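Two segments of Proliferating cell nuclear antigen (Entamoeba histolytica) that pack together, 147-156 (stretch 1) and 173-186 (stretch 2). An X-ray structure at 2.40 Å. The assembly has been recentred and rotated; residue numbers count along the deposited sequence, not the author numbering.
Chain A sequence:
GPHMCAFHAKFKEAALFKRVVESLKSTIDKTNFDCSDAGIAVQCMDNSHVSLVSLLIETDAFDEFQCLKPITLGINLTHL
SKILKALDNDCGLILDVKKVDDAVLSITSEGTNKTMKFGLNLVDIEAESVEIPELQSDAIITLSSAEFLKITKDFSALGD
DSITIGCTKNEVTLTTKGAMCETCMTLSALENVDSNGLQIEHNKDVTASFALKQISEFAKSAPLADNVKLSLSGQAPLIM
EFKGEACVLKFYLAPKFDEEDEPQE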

# COMPACT_ATOMS: atom_id res chain seq x y z
N GLU A 147 -19.71 8.30 -1.20
CA GLU A 147 -19.51 9.66 -0.70
C GLU A 147 -19.82 9.70 0.79
O GLU A 147 -19.18 10.42 1.54
CB GLU A 147 -20.38 10.66 -1.46
N PHE A 148 -20.81 8.93 1.21
CA PHE A 148 -21.12 8.86 2.62
C PHE A 148 -19.99 8.21 3.42
O PHE A 148 -19.72 8.59 4.56
CB PHE A 148 -22.42 8.11 2.87
CG PHE A 148 -22.80 8.04 4.32
CD1 PHE A 148 -23.22 9.18 4.98
CD2 PHE A 148 -22.69 6.86 5.02
CE1 PHE A 148 -23.56 9.13 6.32
CE2 PHE A 148 -23.02 6.81 6.36
CZ PHE A 148 -23.46 7.94 7.01
N LEU A 149 -19.33 7.23 2.82
CA LEU A 149 -18.21 6.59 3.49
C LEU A 149 -17.05 7.56 3.64
O LEU A 149 -16.43 7.66 4.70
CB LEU A 149 -17.77 5.36 2.70
CG LEU A 149 -16.52 4.66 3.22
CD1 LEU A 149 -16.64 4.36 4.70
CD2 LEU A 149 -16.27 3.41 2.41
N LYS A 150 -16.76 8.29 2.57
CA LYS A 150 -15.67 9.25 2.60
C LYS A 150 -15.84 10.17 3.79
O LYS A 150 -14.89 10.46 4.52
CB LYS A 150 -15.68 10.09 1.32
CG LYS A 150 -14.64 11.18 1.31
CD LYS A 150 -14.86 12.11 0.14
CE LYS A 150 -13.60 12.90 -0.18
NZ LYS A 150 -12.99 13.49 1.05
N ILE A 151 -17.08 10.60 3.99
CA ILE A 151 -17.40 11.55 5.02
C ILE A 151 -17.17 10.95 6.39
O ILE A 151 -16.51 11.55 7.23
CB ILE A 151 -18.83 12.03 4.91
CG1 ILE A 151 -19.02 12.76 3.58
CG2 ILE A 151 -19.19 12.93 6.07
CD1 ILE A 151 -20.42 13.29 3.37
N THR A 152 -17.69 9.75 6.62
CA THR A 152 -17.46 9.09 7.90
C THR A 152 -15.95 9.01 8.16
O THR A 152 -15.49 9.17 9.29
CB THR A 152 -18.13 7.68 7.97
OG1 THR A 152 -17.62 6.83 6.94
CG2 THR A 152 -19.62 7.80 7.80
N LYS A 153 -15.19 8.80 7.09
CA LYS A 153 -13.74 8.62 7.20
C LYS A 153 -13.05 9.89 7.63
O LYS A 153 -12.22 9.88 8.54
CB LYS A 153 -13.17 8.14 5.87
N ASP A 154 -13.38 10.99 6.97
CA ASP A 154 -12.78 12.26 7.33
C ASP A 154 -13.16 12.60 8.76
O ASP A 154 -12.33 13.03 9.55
CB ASP A 154 -13.26 13.37 6.40
CG ASP A 154 -12.81 13.15 4.97
OD1 ASP A 154 -13.52 13.64 4.06
OD2 ASP A 154 -11.76 12.51 4.76
N PHE A 155 -14.43 12.39 9.08
CA PHE A 155 -14.95 12.67 10.42
C PHE A 155 -14.26 11.89 11.53
O PHE A 155 -14.02 12.43 12.60
CB PHE A 155 -16.47 12.44 10.46
CG PHE A 155 -17.26 13.65 10.07
CD1 PHE A 155 -16.92 14.39 8.94
CD2 PHE A 155 -18.34 14.06 10.82
CE1 PHE A 155 -17.64 15.51 8.59
CE2 PHE A 155 -19.07 15.19 10.47
CZ PHE A 155 -18.72 15.91 9.34
N SER A 156 -13.93 10.62 11.28
CA SER A 156 -13.22 9.81 12.26
C SER A 156 -11.84 10.39 12.56
O SER A 156 -11.37 10.34 13.69
CB SER A 156 -13.06 8.37 11.76
OG SER A 156 -14.31 7.83 11.37
N THR A 173 -27.08 18.11 6.90
CA THR A 173 -25.97 18.73 7.58
C THR A 173 -25.31 17.72 8.50
O THR A 173 -25.99 17.00 9.22
CB THR A 173 -26.44 19.94 8.39
OG1 THR A 173 -27.04 20.89 7.51
CG2 THR A 173 -25.27 20.59 9.10
N LEU A 174 -23.99 17.65 8.43
CA LEU A 174 -23.25 16.65 9.18
C LEU A 174 -22.17 17.33 9.96
O LEU A 174 -21.32 18.01 9.39
CB LEU A 174 -22.64 15.61 8.24
CG LEU A 174 -23.63 14.89 7.34
CD1 LEU A 174 -23.47 15.38 5.91
CD2 LEU A 174 -23.42 13.40 7.40
N THR A 175 -22.20 17.15 11.27
CA THR A 175 -21.32 17.89 12.15
C THR A 175 -20.57 16.99 13.13
O THR A 175 -21.13 16.06 13.70
CB THR A 175 -22.13 18.94 12.92
OG1 THR A 175 -22.47 20.01 12.04
CG2 THR A 175 -21.33 19.49 14.08
N THR A 176 -19.28 17.26 13.28
CA THR A 176 -18.48 16.72 14.37
C THR A 176 -17.48 17.79 14.82
O THR A 176 -17.05 18.63 14.03
CB THR A 176 -17.77 15.40 13.99
OG1 THR A 176 -17.28 14.75 15.17
CG2 THR A 176 -16.61 15.64 13.04
N LYS A 177 -17.14 17.79 16.11
CA LYS A 177 -16.17 18.72 16.68
C LYS A 177 -15.11 17.93 17.43
O LYS A 177 -15.42 17.23 18.39
CB LYS A 177 -16.86 19.70 17.63
N GLY A 178 -13.86 18.03 16.98
CA GLY A 178 -12.75 17.35 17.63
C GLY A 178 -11.92 18.27 18.51
O GLY A 178 -12.29 19.41 18.78
N ALA A 179 -10.77 17.76 18.95
CA ALA A 179 -9.91 18.50 19.86
C ALA A 179 -9.29 19.70 19.19
O ALA A 179 -9.04 20.72 19.83
CB ALA A 179 -8.83 17.59 20.41
N MET A 180 -9.03 19.59 17.90
CA MET A 180 -8.36 20.67 17.19
C MET A 180 -9.17 21.21 16.03
O MET A 180 -8.70 22.06 15.28
CB MET A 180 -6.98 20.21 16.71
CG MET A 180 -6.97 18.88 15.96
SD MET A 180 -7.11 19.01 14.16
CE MET A 180 -6.78 17.30 13.72
N CYS A 181 -10.40 20.72 15.89
CA CYS A 181 -11.16 21.01 14.69
C CYS A 181 -12.65 20.94 14.94
O CYS A 181 -13.12 20.09 15.69
CB CYS A 181 -10.77 19.99 13.62
SG CYS A 181 -11.29 20.39 11.96
N GLU A 182 -13.40 21.86 14.34
CA GLU A 182 -14.84 21.73 14.25
C GLU A 182 -15.17 21.60 12.78
O GLU A 182 -14.77 22.43 11.97
CB GLU A 182 -15.56 22.94 14.87
N THR A 183 -15.89 20.54 12.42
CA THR A 183 -16.13 20.24 11.02
C THR A 183 -17.61 20.26 10.68
O THR A 183 -18.45 19.89 11.50
CB THR A 183 -15.55 18.88 10.64
OG1 THR A 183 -14.17 18.83 11.02
CG2 THR A 183 -15.67 18.64 9.15
N CYS A 184 -17.92 20.68 9.46
CA CYS A 184 -19.29 20.77 9.01
C CYS A 184 -19.36 20.54 7.51
O CYS A 184 -18.84 21.34 6.73
CB CYS A 184 -19.84 22.16 9.33
SG CYS A 184 -21.58 22.37 8.89
N MET A 185 -19.99 19.44 7.10
CA MET A 185 -20.28 19.18 5.70
C MET A 185 -21.75 19.47 5.45
O MET A 185 -22.61 19.14 6.26
CB MET A 185 -19.95 17.73 5.30
N THR A 186 -22.04 20.13 4.33
CA THR A 186 -23.41 20.46 3.99
C THR A 186 -23.74 20.01 2.58
O THR A 186 -23.06 20.38 1.62
CB THR A 186 -23.70 21.96 4.13
OG1 THR A 186 -23.76 22.31 5.52
CG2 THR A 186 -25.02 22.32 3.49

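The contact is a helix laid on a two-stranded hairpin, and Phe-155 is the residue with the largest share of it, 123 Å² of the 333 Å² buried on both sides together. The helix axis runs 18° from the direction of strand 173-177, at a closest approach of 9.6 Å, so residues one helical turn apart, Ile-151 and Phe-155, can both meet the sheet.

The CA-to-CB bond of Phe-155 points sideways, and the ring reaches the sheet through its torsions: chi1 is -88°, well off the ideal m value, and chi2 is 46°. In this pose Thr-176 CG2 lies over one ring face, 3.2 Å from Phe-155 CD2, a short approach for two carbons. The ring edge meets backbone: Phe-155 CZ is 3.3 Å from Leu-174 O and 4.4 Å from Met-185 N, both near the ring plane. Those two backbone atoms are already paired, Met-185 N donating to Leu-174 O at 3.0 Å, so the ring abuts a hydrogen-bonded rung of the hairpin. Phe-155 CE1 also lies 3.7 Å from Thr-183 CG2, placing the ring against both strands.

Thr-176 and Thr-183 are paired by backbone hydrogen bonds, Thr-183 N to Thr-176 O at 2.8 Å and Thr-176 N to Thr-183 O at 3.3 Å, and both point their CB toward the helix. Their rotamers differ, t (-166°) for Thr-176 and m (-53°) for Thr-183, yet each brings its CG2 methyl to Phe-155. The hydroxyl of Thr-176 is hydrogen-bonded elsewhere in the structure.

Further along, packing is looser. Leu-174 has chi1 in m and chi2 at 107°, between wells; its CD2 is 4.4 Å from Phe-148 CE1, at that ring's edge, and 4.5 Å from Ile-151 CG2. Phe-148 starts sideways but its t chi1 brings the ring end nearer the strand. Ile-151, m and t, has its CA-to-CB bond toward the hairpin. Met-185 also points toward the helix, but its side chain is not modelled beyond CB, so its contribution cannot be fully judged.

No hydrogen bond crosses the interface among the modelled atoms. Away from the contact, several polar side chains of the helix bond within it: Thr-152 OG1, its chi1 p, donates to Leu-149 O at 2.7 Å; Ser-156 OG, its chi1 m, donates to Thr-152 O at 2.7 Å; and Lys-150 NZ, also bonded elsewhere in the structure, forms a salt bridge with Asp-154 OD1 at 3.1 Å.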